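PDB 3DAO: putative Phosphate from Eubacterium rectale, which is probably a HAD-like phosphatase that hydrolyses phosphate esters, its substrate not established. Local coordinates for residues A[102-105]-A[106-109]; A[111-114]-A[115-119]; A[175-178]-A[179-183]. All coordinates share one frame; numbering follows the deposited sequence.

Contact 1. Residues A[102-105]-A[106-109]; sequences MDED and IWKG
Glu-104 and Lys-108, one turn apart, pair as a salt bridge: Lys-108 NZ lies 2.7 Å from Glu-104 OE2, on the anti side of the carboxylate and 27° out of its plane. Both chains are extended, and their methylenes also touch, Glu-104 CG lying 3.4 Å from Lys-108 CD. The buried ammonium has two further acceptors, the carbonyls of Thr-159 and Leu-161. With an alanine in place of Lys-108, those two carbonyls and Glu-104 OE2 would all lose their ammonium donor, and the Glu-104 carboxylate would probably be set free to turn. Among the backbone groups, Asp-103 O accepts twice, from Ile-106 N at 2.8 Å and from Trp-107 N at 3.3 Å, whereas Glu-104 O takes Lys-108 N at 2.9 Å. Trp-107 CG sits between its own N and carbonyl carbon (chi1 61°), which swings the indole back to the helix start; its CD1 edge meets Met-102 O at 3.3 Å, and Lys-108 CG lies over one face, near the rim. Asp-103 is the N-cap: in the conformer described, its OD2 accepts from Asp-105 N at 3.1 Å. The arrangement is that of an N-capped first helical turn, with an i to i+4 Glu-Lys salt bridge on its flank.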
HETATM    1  N   MSE A 102       9.175  11.546   1.615  1.00 16.58           N
HETATM    2  CA  MSE A 102      10.120  11.718   2.708  0.75 18.64           C
HETATM    3  C   MSE A 102      11.078  12.880   2.457  1.00 17.03           C
HETATM    4  O   MSE A 102      11.607  13.069   1.332  1.00 16.63           O
HETATM    5  CB  MSE A 102      10.910  10.405   2.905  0.75 18.40           C
HETATM    6  CG  MSE A 102       9.971   9.199   2.960  0.75 16.49           C
HETATM    7 SE   MSE A 102      10.976   7.536   3.007  0.75 15.77          SE
HETATM    8  CE  MSE A 102      11.422   7.597   4.893  0.75 18.65           C
ATOM      9  N   ASP A 103      11.262  13.675   3.493  1.00 18.62           N
ATOM     10  CA  ASP A 103      12.231  14.773   3.427  0.50 19.63           C
ATOM     11  C   ASP A 103      13.628  14.221   3.186  1.00 19.31           C
ATOM     12  O   ASP A 103      14.023  13.199   3.741  1.00 19.78           O
ATOM     13  CB  ASP A 103      12.275  15.603   4.698  0.50 20.02           C
ATOM     14  CG  ASP A 103      13.266  16.745   4.586  0.50 18.48           C
ATOM     15  OD1 ASP A 103      13.035  17.646   3.758  0.50 24.01           O
ATOM     16  OD2 ASP A 103      14.293  16.731   5.294  0.50 19.84           O
ATOM     17  N   GLU A 104      14.360  14.934   2.348  1.00 20.75           N
ATOM     18  CA  GLU A 104      15.723  14.568   1.926  1.00 22.44           C
ATOM     19  C   GLU A 104      16.649  14.159   3.075  1.00 22.70           C
ATOM     20  O   GLU A 104      17.402  13.191   2.955  1.00 22.12           O
ATOM     21  CB  GLU A 104      16.364  15.719   1.117  1.00 25.48           C
ATOM     22  CG  GLU A 104      17.631  15.325   0.389  1.00 34.26           C
ATOM     23  CD  GLU A 104      18.247  16.503  -0.334  1.00 40.74           C
ATOM     24  OE1 GLU A 104      18.113  17.618   0.211  1.00 43.87           O
ATOM     25  OE2 GLU A 104      18.850  16.311  -1.418  1.00 43.42           O
ATOM     26  N   ASP A 105      16.591  14.890   4.179  1.00 23.20           N
ATOM     27  CA  ASP A 105      17.407  14.614   5.380  0.50 23.62           C
ATOM     28  C   ASP A 105      17.100  13.261   6.000  1.00 23.84           C
ATOM     29  O   ASP A 105      17.940  12.636   6.658  1.00 25.39           O
ATOM     30  CB  ASP A 105      17.200  15.680   6.477  0.50 24.53           C
ATOM     31  CG  ASP A 105      18.001  16.945   6.228  0.50 25.25           C
ATOM     32  OD1 ASP A 105      18.859  16.940   5.327  0.50 26.75           O
ATOM     33  OD2 ASP A 105      17.784  17.931   6.958  0.50 30.58           O
ATOM     34  N   ILE A 106      15.862  12.833   5.826  1.00 19.59           N
ATOM     35  CA  ILE A 106      15.418  11.560   6.379  1.00 19.25           C
ATOM     36  C   ILE A 106      15.954  10.411   5.491  1.00 17.01           C
ATOM     37  O   ILE A 106      16.747   9.601   5.937  1.00 16.70           O
ATOM     38  CB  ILE A 106      13.890  11.457   6.487  1.00 20.26           C
ATOM     39  CG1 ILE A 106      13.304  12.557   7.383  1.00 21.64           C
ATOM     40  CG2 ILE A 106      13.518  10.093   7.054  1.00 15.25           C
ATOM     41  CD1 ILE A 106      13.771  12.477   8.792  1.00 24.96           C
ATOM     42  N   TRP A 107      15.550  10.363   4.234  1.00 15.63           N
ATOM     43  CA  TRP A 107      15.983   9.202   3.384  1.00 15.11           C
ATOM     44  C   TRP A 107      17.478   9.186   3.082  1.00 13.18           C
ATOM     45  O   TRP A 107      18.096   8.113   3.016  1.00 14.82           O
ATOM     46  CB  TRP A 107      15.137   9.030   2.095  1.00 14.39           C
ATOM     47  CG  TRP A 107      15.128  10.148   1.101  1.00 15.98           C
ATOM     48  CD1 TRP A 107      14.259  11.184   1.078  1.00 19.30           C
ATOM     49  CD2 TRP A 107      15.959  10.299  -0.052  1.00 18.85           C
ATOM     50  NE1 TRP A 107      14.533  12.006   0.024  1.00 19.22           N
ATOM     51  CE2 TRP A 107      15.556  11.486  -0.703  1.00 19.14           C
ATOM     52  CE3 TRP A 107      17.015   9.563  -0.592  1.00 23.28           C
ATOM     53  CZ2 TRP A 107      16.177  11.966  -1.856  1.00 23.66           C
ATOM     54  CZ3 TRP A 107      17.619  10.023  -1.761  1.00 21.96           C
ATOM     55  CH2 TRP A 107      17.213  11.228  -2.361  1.00 23.35           C
ATOM     56  N   LYS A 108      18.076  10.364   2.893  1.00 15.81           N
ATOM     57  CA  LYS A 108      19.533  10.425   2.661  1.00 16.78           C
ATOM     58  C   LYS A 108      20.275  10.081   3.959  1.00 15.53           C
ATOM     59  O   LYS A 108      21.291   9.374   3.947  1.00 16.65           O
ATOM     60  CB  LYS A 108      19.982  11.781   2.113  1.00 19.32           C
ATOM     61  CG  LYS A 108      19.602  11.931   0.658  1.00 20.23           C
ATOM     62  CD  LYS A 108      20.202  13.154  -0.003  1.00 22.44           C
ATOM     63  CE  LYS A 108      19.855  13.131  -1.491  1.00 25.22           C
ATOM     64  NZ  LYS A 108      20.446  14.257  -2.280  1.00 27.98           N
ATOM     65  N   GLY A 109      19.758  10.544   5.069  1.00 15.77           N
ATOM     66  CA  GLY A 109      20.313  10.208   6.385  1.00 15.65           C
ATOM     67  C   GLY A 109      20.296   8.693   6.643  1.00 15.08           C
ATOM     68  O   GLY A 109      21.258   8.093   7.175  1.00 13.59           O
TER

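Contact 2. Residues A[111-114]-A[115-119]; sequences CRMV and RDELP
Two torsions of Arg-115 lay its guanidinium against Arg-112: CG stands anti to the backbone N (chi1 -178°), and a bend at chi3 (63°) turns the head group back along the helix surface. As a result one guanidinium face covers Arg-112 CA near the rim, and Arg-115 NH2 comes within 3.7 Å of Arg-112 CG. The two arginine side chains run side by side in the same direction, but their guanidinium planes are inclined by 55°, so the groups do not stack. A water joins them instead, lying at the edge of both groups and accepting from Arg-112 NE at 2.7 Å and from Arg-115 NH1 at 3.2 Å. The rotation of Arg-115 is fixed further by Asp-116, which it grips side-on: NE reaches OD1 at 2.9 Å from above the carboxylate plane, while NH2 meets OD2 at 2.9 Å on its syn side. This salt bridge probably offsets part of the charge of Arg-115 beside Arg-112.

The backbone documents the end of the helix. Glu-117 N still bonds to Met-113 O at 2.8 Å, and Leu-118 N reaches Val-114 O at 2.9 Å, with Met-113 O as a second, weak acceptor. Pro-119 N has no hydrogen to continue the series. On the buried side Val-114 CG1 approaches Leu-118 CB at 4.1 Å.

The polar groups thus occupy the outer flank of helix 104-117. Its inner flank rests on the six-stranded sheet, where Val-114 meets Tyr-123 of strand 122-126 and Phe-169 and Val-171 of strand 168-172, while Met-113 packs on Phe-185, Ala-188 and Trp-189 of helix 185-189.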
ATOM      1  N   CYS A 111      20.205   6.375   4.277  1.00 13.36           N
ATOM      2  CA  CYS A 111      21.185   5.803   3.335  1.00 13.68           C
ATOM      3  C   CYS A 111      22.573   5.808   3.975  1.00 14.03           C
ATOM      4  O   CYS A 111      23.296   4.814   3.992  1.00 12.98           O
ATOM      5  CB  CYS A 111      21.284   6.628   2.056  1.00 15.04           C
ATOM      6  SG  CYS A 111      19.942   6.481   0.824  1.00 21.33           S
ATOM      7  N   ARG A 112      22.972   6.982   4.466  1.00 14.40           N
ATOM      8  CA  ARG A 112      24.331   7.126   5.059  1.00 14.40           C
ATOM      9  C   ARG A 112      24.544   6.234   6.229  1.00 14.52           C
ATOM     10  O   ARG A 112      25.610   5.599   6.365  1.00 16.69           O
ATOM     11  CB  ARG A 112      24.617   8.581   5.443  1.00 13.04           C
ATOM     12  CG  ARG A 112      24.651   9.437   4.237  1.00 16.20           C
ATOM     13  CD  ARG A 112      24.862  10.899   4.561  1.00 24.99           C
ATOM     14  NE  ARG A 112      24.853  11.677   3.330  1.00 26.00           N
ATOM     15  CZ  ARG A 112      23.923  12.585   3.057  1.00 27.24           C
ATOM     16  NH1 ARG A 112      23.037  12.940   3.968  1.00 28.01           N
ATOM     17  NH2 ARG A 112      23.959  13.210   1.919  1.00 26.55           N
HETATM   18  N   MSE A 113      23.498   6.097   7.035  1.00 15.36           N
HETATM   19  CA  MSE A 113      23.582   5.255   8.222  1.00 13.93           C
HETATM   20  C   MSE A 113      23.690   3.775   7.861  1.00 14.17           C
HETATM   21  O   MSE A 113      24.487   3.037   8.454  1.00 13.19           O
HETATM   22  CB  MSE A 113      22.427   5.488   9.185  1.00 13.65           C
HETATM   23  CG  MSE A 113      22.426   4.501  10.340  1.00 16.93           C
HETATM   24 SE   MSE A 113      21.067   4.883  11.677  1.00 16.97          SE
HETATM   25  CE  MSE A 113      21.743   6.566  12.426  1.00 19.80           C
ATOM     26  N   VAL A 114      22.899   3.334   6.881  1.00 13.74           N
ATOM     27  CA  VAL A 114      22.943   1.915   6.521  1.00 12.44           C
ATOM     28  C   VAL A 114      24.314   1.597   5.920  1.00 14.33           C
ATOM     29  O   VAL A 114      24.962   0.622   6.271  1.00 15.21           O
ATOM     30  CB  VAL A 114      21.789   1.517   5.603  1.00 13.57           C
ATOM     31  CG1 VAL A 114      21.934   0.012   5.169  1.00 15.24           C
ATOM     32  CG2 VAL A 114      20.448   1.762   6.327  1.00 13.88           C
ATOM     33  N   ARG A 115      24.780   2.515   5.096  1.00 16.47           N
ATOM     34  CA  ARG A 115      26.053   2.359   4.401  1.00 16.84           C
ATOM     35  C   ARG A 115      27.206   2.253   5.381  1.00 17.20           C
ATOM     36  O   ARG A 115      28.046   1.357   5.295  1.00 17.19           O
ATOM     37  CB  ARG A 115      26.262   3.556   3.477  1.00 16.97           C
ATOM     38  CG  ARG A 115      27.519   3.526   2.658  1.00 20.13           C
ATOM     39  CD  ARG A 115      27.759   4.911   2.032  1.00 21.38           C
ATOM     40  NE  ARG A 115      27.950   5.877   3.117  1.00 21.29           N
ATOM     41  CZ  ARG A 115      27.829   7.197   3.034  1.00 22.90           C
ATOM     42  NH1 ARG A 115      27.493   7.756   1.914  1.00 20.99           N
ATOM     43  NH2 ARG A 115      27.989   7.955   4.121  1.00 21.51           N
ATOM     44  N   ASP A 116      27.200   3.147   6.361  1.00 17.40           N
ATOM     45  CA  ASP A 116      28.314   3.255   7.291  1.00 18.45           C
ATOM     46  C   ASP A 116      28.249   2.375   8.513  1.00 18.83           C
ATOM     47  O   ASP A 116      29.297   1.944   9.021  1.00 18.43           O
ATOM     48  CB  ASP A 116      28.454   4.714   7.764  1.00 18.73           C
ATOM     49  CG  ASP A 116      28.821   5.668   6.627  1.00 21.69           C
ATOM     50  OD1 ASP A 116      29.387   5.202   5.599  1.00 21.00           O
ATOM     51  OD2 ASP A 116      28.566   6.887   6.770  1.00 22.41           O
ATOM     52  N   GLU A 117      27.040   2.153   9.010  1.00 15.62           N
ATOM     53  CA  GLU A 117      26.820   1.391  10.242  1.00 16.21           C
ATOM     54  C   GLU A 117      26.142   0.041  10.124  1.00 15.58           C
ATOM     55  O   GLU A 117      26.163  -0.742  11.068  1.00 16.09           O
ATOM     56  CB  GLU A 117      26.065   2.248  11.266  1.00 18.42           C
ATOM     57  CG  GLU A 117      26.709   3.603  11.470  1.00 23.02           C
ATOM     58  CD  GLU A 117      26.162   4.305  12.692  1.00 27.87           C
ATOM     59  OE1 GLU A 117      26.272   3.730  13.788  1.00 28.57           O
ATOM     60  OE2 GLU A 117      25.641   5.413  12.525  1.00 25.79           O
ATOM     61  N   LEU A 118      25.513  -0.221   8.972  1.00 13.94           N
ATOM     62  CA  LEU A 118      24.892  -1.536   8.677  1.00 12.73           C
ATOM     63  C   LEU A 118      25.406  -2.045   7.325  1.00 13.77           C
ATOM     64  O   LEU A 118      24.637  -2.390   6.438  1.00 15.24           O
ATOM     65  CB  LEU A 118      23.367  -1.452   8.667  1.00 13.23           C
ATOM     66  CG  LEU A 118      22.632  -1.176   9.976  1.00 16.54           C
ATOM     67  CD1 LEU A 118      22.807   0.269  10.451  1.00 16.44           C
ATOM     68  CD2 LEU A 118      21.131  -1.473   9.765  1.00 15.73           C
ATOM     69  N   PRO A 119      26.728  -2.154   7.204  1.00 13.83           N
ATOM     70  CA  PRO A 119      27.328  -2.441   5.898  1.00 14.22           C
ATOM     71  C   PRO A 119      27.009  -3.838   5.354  1.00 14.50           C
ATOM     72  O   PRO A 119      27.200  -4.073   4.168  1.00 16.73           O
ATOM     73  CB  PRO A 119      28.820  -2.249   6.163  1.00 14.18           C
ATOM     74  CG  PRO A 119      28.974  -2.614   7.623  1.00 13.09           C
ATOM     75  CD  PRO A 119      27.740  -2.074   8.276  1.00 14.03           C
TER
HETATM   76  O   HOH W   1      26.445  10.691   1.325  1.00 24.30           O

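Contact 3. Residues A[175-178]-A[179-183]; sequences DKCE and ELCTP
Cys-177 and Cys-181 form the compact inner flank of a short helix. Their buried sulfurs stand 4.2 Å apart, SG to SG, in van der Waals range and too far for a disulfide. Along the same flank Cys-181 N bonds to Cys-177 O at 2.9 Å, and one residue earlier Leu-180 N reaches Lys-176 O, also at 2.9 Å. At the far end Glu-178 O receives two donors from Thr-182: a weak bond from N, and one from OG1 at 3.1 Å that arrives from well above the carbonyl plane.

The outer side is looser. At Lys-176, the N-cap residue, a chi1 of 54° tucks CG over the residue's own backbone, and the extended chain runs across Glu-179 and Leu-180. Only its aliphatic part makes contact, CG with Leu-180 CD1 at 4.0 Å and CD with Glu-179 OE2 at 3.7 Å. The charged ends stay apart, with Lys-176 NZ 4.8 Å from Glu-179 OE2, so any attraction between them is probably weak.

His-173 ND1 bonds to the amides of Asp-175 and Lys-176, linking the residues that lead into the helix to the loop just after strand 168-172. Both cysteines face Val-171 of that strand and Val-203 of strand 202-207, while Cys-181 and Glu-178 also touch Ile-186 of helix 185-189.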
ATOM      1  N   ASP A 175      18.766 -12.520   6.098  1.00 14.03           N
ATOM      2  CA  ASP A 175      18.172 -13.236   7.215  1.00 16.51           C
ATOM      3  C   ASP A 175      18.129 -12.590   8.589  1.00 17.30           C
ATOM      4  O   ASP A 175      17.568 -13.194   9.506  1.00 17.31           O
ATOM      5  CB  ASP A 175      18.835 -14.601   7.327  1.00 17.81           C
ATOM      6  CG  ASP A 175      20.303 -14.514   7.399  1.00 23.66           C
ATOM      7  OD1 ASP A 175      20.771 -13.922   8.386  1.00 24.90           O
ATOM      8  OD2 ASP A 175      20.996 -15.021   6.464  1.00 24.36           O
ATOM      9  N   LYS A 176      18.684 -11.393   8.742  1.00 14.03           N
ATOM     10  CA  LYS A 176      18.606 -10.729  10.069  1.00 13.75           C
ATOM     11  C   LYS A 176      18.560  -9.241   9.933  1.00 14.38           C
ATOM     12  O   LYS A 176      19.190  -8.508  10.685  1.00 14.72           O
ATOM     13  CB  LYS A 176      19.780 -11.130  10.961  1.00 15.38           C
ATOM     14  CG  LYS A 176      21.147 -10.894  10.328  1.00 16.65           C
ATOM     15  CD  LYS A 176      22.283 -11.238  11.308  1.00 20.06           C
ATOM     16  CE  LYS A 176      23.646 -11.236  10.628  1.00 20.82           C
ATOM     17  NZ  LYS A 176      24.734 -11.554  11.576  1.00 22.02           N
ATOM     18  N   CYS A 177      17.694  -8.789   9.043  1.00 13.75           N
ATOM     19  CA  CYS A 177      17.581  -7.359   8.784  1.00 14.35           C
ATOM     20  C   CYS A 177      17.115  -6.551  10.006  1.00 14.98           C
ATOM     21  O   CYS A 177      17.788  -5.618  10.454  1.00 14.87           O
ATOM     22  CB  CYS A 177      16.657  -7.097   7.600  1.00 14.15           C
ATOM     23  SG  CYS A 177      16.713  -5.367   7.097  1.00 15.55           S
ATOM     24  N   GLU A 178      15.942  -6.887  10.527  1.00 15.86           N
ATOM     25  CA  GLU A 178      15.415  -6.180  11.690  0.50 15.84           C
ATOM     26  C   GLU A 178      16.416  -6.262  12.842  1.00 15.08           C
ATOM     27  O   GLU A 178      16.652  -5.298  13.552  1.00 15.49           O
ATOM     28  CB  GLU A 178      14.057  -6.733  12.129  0.50 17.34           C
ATOM     29  CG  GLU A 178      13.465  -5.952  13.271  0.50 17.77           C
ATOM     30  CD  GLU A 178      12.155  -6.528  13.762  0.50 17.62           C
ATOM     31  OE1 GLU A 178      11.927  -7.757  13.608  0.50 14.38           O
ATOM     32  OE2 GLU A 178      11.392  -5.760  14.370  0.50 17.82           O
ATOM     33  N   GLU A 179      16.977  -7.440  12.996  1.00 15.37           N
ATOM     34  CA  GLU A 179      17.933  -7.726  14.066  1.00 14.80           C
ATOM     35  C   GLU A 179      19.104  -6.756  13.965  1.00 14.79           C
ATOM     36  O   GLU A 179      19.564  -6.193  14.969  1.00 16.13           O
ATOM     37  CB  GLU A 179      18.411  -9.161  13.987  1.00 15.38           C
ATOM     38  CG  GLU A 179      19.559  -9.457  14.949  1.00 18.41           C
ATOM     39  CD  GLU A 179      20.017 -10.882  14.873  1.00 26.35           C
ATOM     40  OE1 GLU A 179      19.158 -11.781  14.803  1.00 27.38           O
ATOM     41  OE2 GLU A 179      21.244 -11.107  14.876  1.00 24.49           O
ATOM     42  N   LEU A 180      19.599  -6.551  12.754  1.00 13.35           N
ATOM     43  CA  LEU A 180      20.704  -5.619  12.582  1.00 13.55           C
ATOM     44  C   LEU A 180      20.272  -4.169  12.738  1.00 14.99           C
ATOM     45  O   LEU A 180      21.077  -3.316  13.102  1.00 15.14           O
ATOM     46  CB  LEU A 180      21.386  -5.798  11.234  1.00 13.58           C
ATOM     47  CG  LEU A 180      22.242  -7.060  11.074  1.00 12.59           C
ATOM     48  CD1 LEU A 180      22.654  -7.240   9.578  1.00 11.57           C
ATOM     49  CD2 LEU A 180      23.443  -6.966  12.024  1.00 15.39           C
ATOM     50  N   CYS A 181      19.015  -3.873  12.416  1.00 13.97           N
ATOM     51  CA  CYS A 181      18.506  -2.510  12.484  1.00 12.55           C
ATOM     52  C   CYS A 181      18.122  -2.073  13.898  1.00 15.65           C
ATOM     53  O   CYS A 181      18.028  -0.891  14.191  1.00 15.97           O
ATOM     54  CB  CYS A 181      17.258  -2.328  11.598  1.00 15.52           C
ATOM     55  SG  CYS A 181      17.594  -2.284   9.828  1.00 16.10           S
ATOM     56  N   THR A 182      17.922  -3.041  14.772  1.00 16.21           N
ATOM     57  CA  THR A 182      17.419  -2.742  16.122  1.00 17.89           C
ATOM     58  C   THR A 182      18.322  -1.901  17.051  1.00 18.23           C
ATOM     59  O   THR A 182      17.832  -0.974  17.703  1.00 17.98           O
ATOM     60  CB  THR A 182      16.952  -4.007  16.823  1.00 18.23           C
ATOM     61  OG1 THR A 182      15.632  -4.303  16.339  1.00 22.01           O
ATOM     62  CG2 THR A 182      16.883  -3.807  18.352  1.00 17.41           C
ATOM     63  N   PRO A 183      19.616  -2.192  17.096  1.00 17.02           N
ATOM     64  CA  PRO A 183      20.453  -1.478  18.080  1.00 19.65           C
ATOM     65  C   PRO A 183      20.552   0.018  17.893  1.00 19.85           C
ATOM     66  O   PRO A 183      20.642   0.750  18.885  1.00 18.98           O
ATOM     67  CB  PRO A 183      21.822  -2.100  17.868  1.00 19.39           C
ATOM     68  CG  PRO A 183      21.531  -3.443  17.355  1.00 20.17           C
ATOM     69  CD  PRO A 183      20.330  -3.327  16.502  1.00 21.08           C
TER

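In the fold
Contacts 1 and 2 lie in series on helix 104-117, opening and closing it, with centres 14 Å apart and no touch beyond their adjoining sequence. Contact 3 belongs to the separate helix 177-181; it meets contact 2 where Leu-118 CD2 packs 3.6 Å from Cys-181 SG, their centres being 13 Å apart. Contact 1 remains about 11 Å from contact 3 by nearest atoms. Contacts 2 and 3 pack on the six-stranded sheet, whereas contact 1 meets the loops beside it; all three lie in what is probably the cap domain of this HAD-like protein. The DxDx(T/V) pattern, expected to mark the active site, lies at the end of strand 23-26 in the other, eight-stranded sheet.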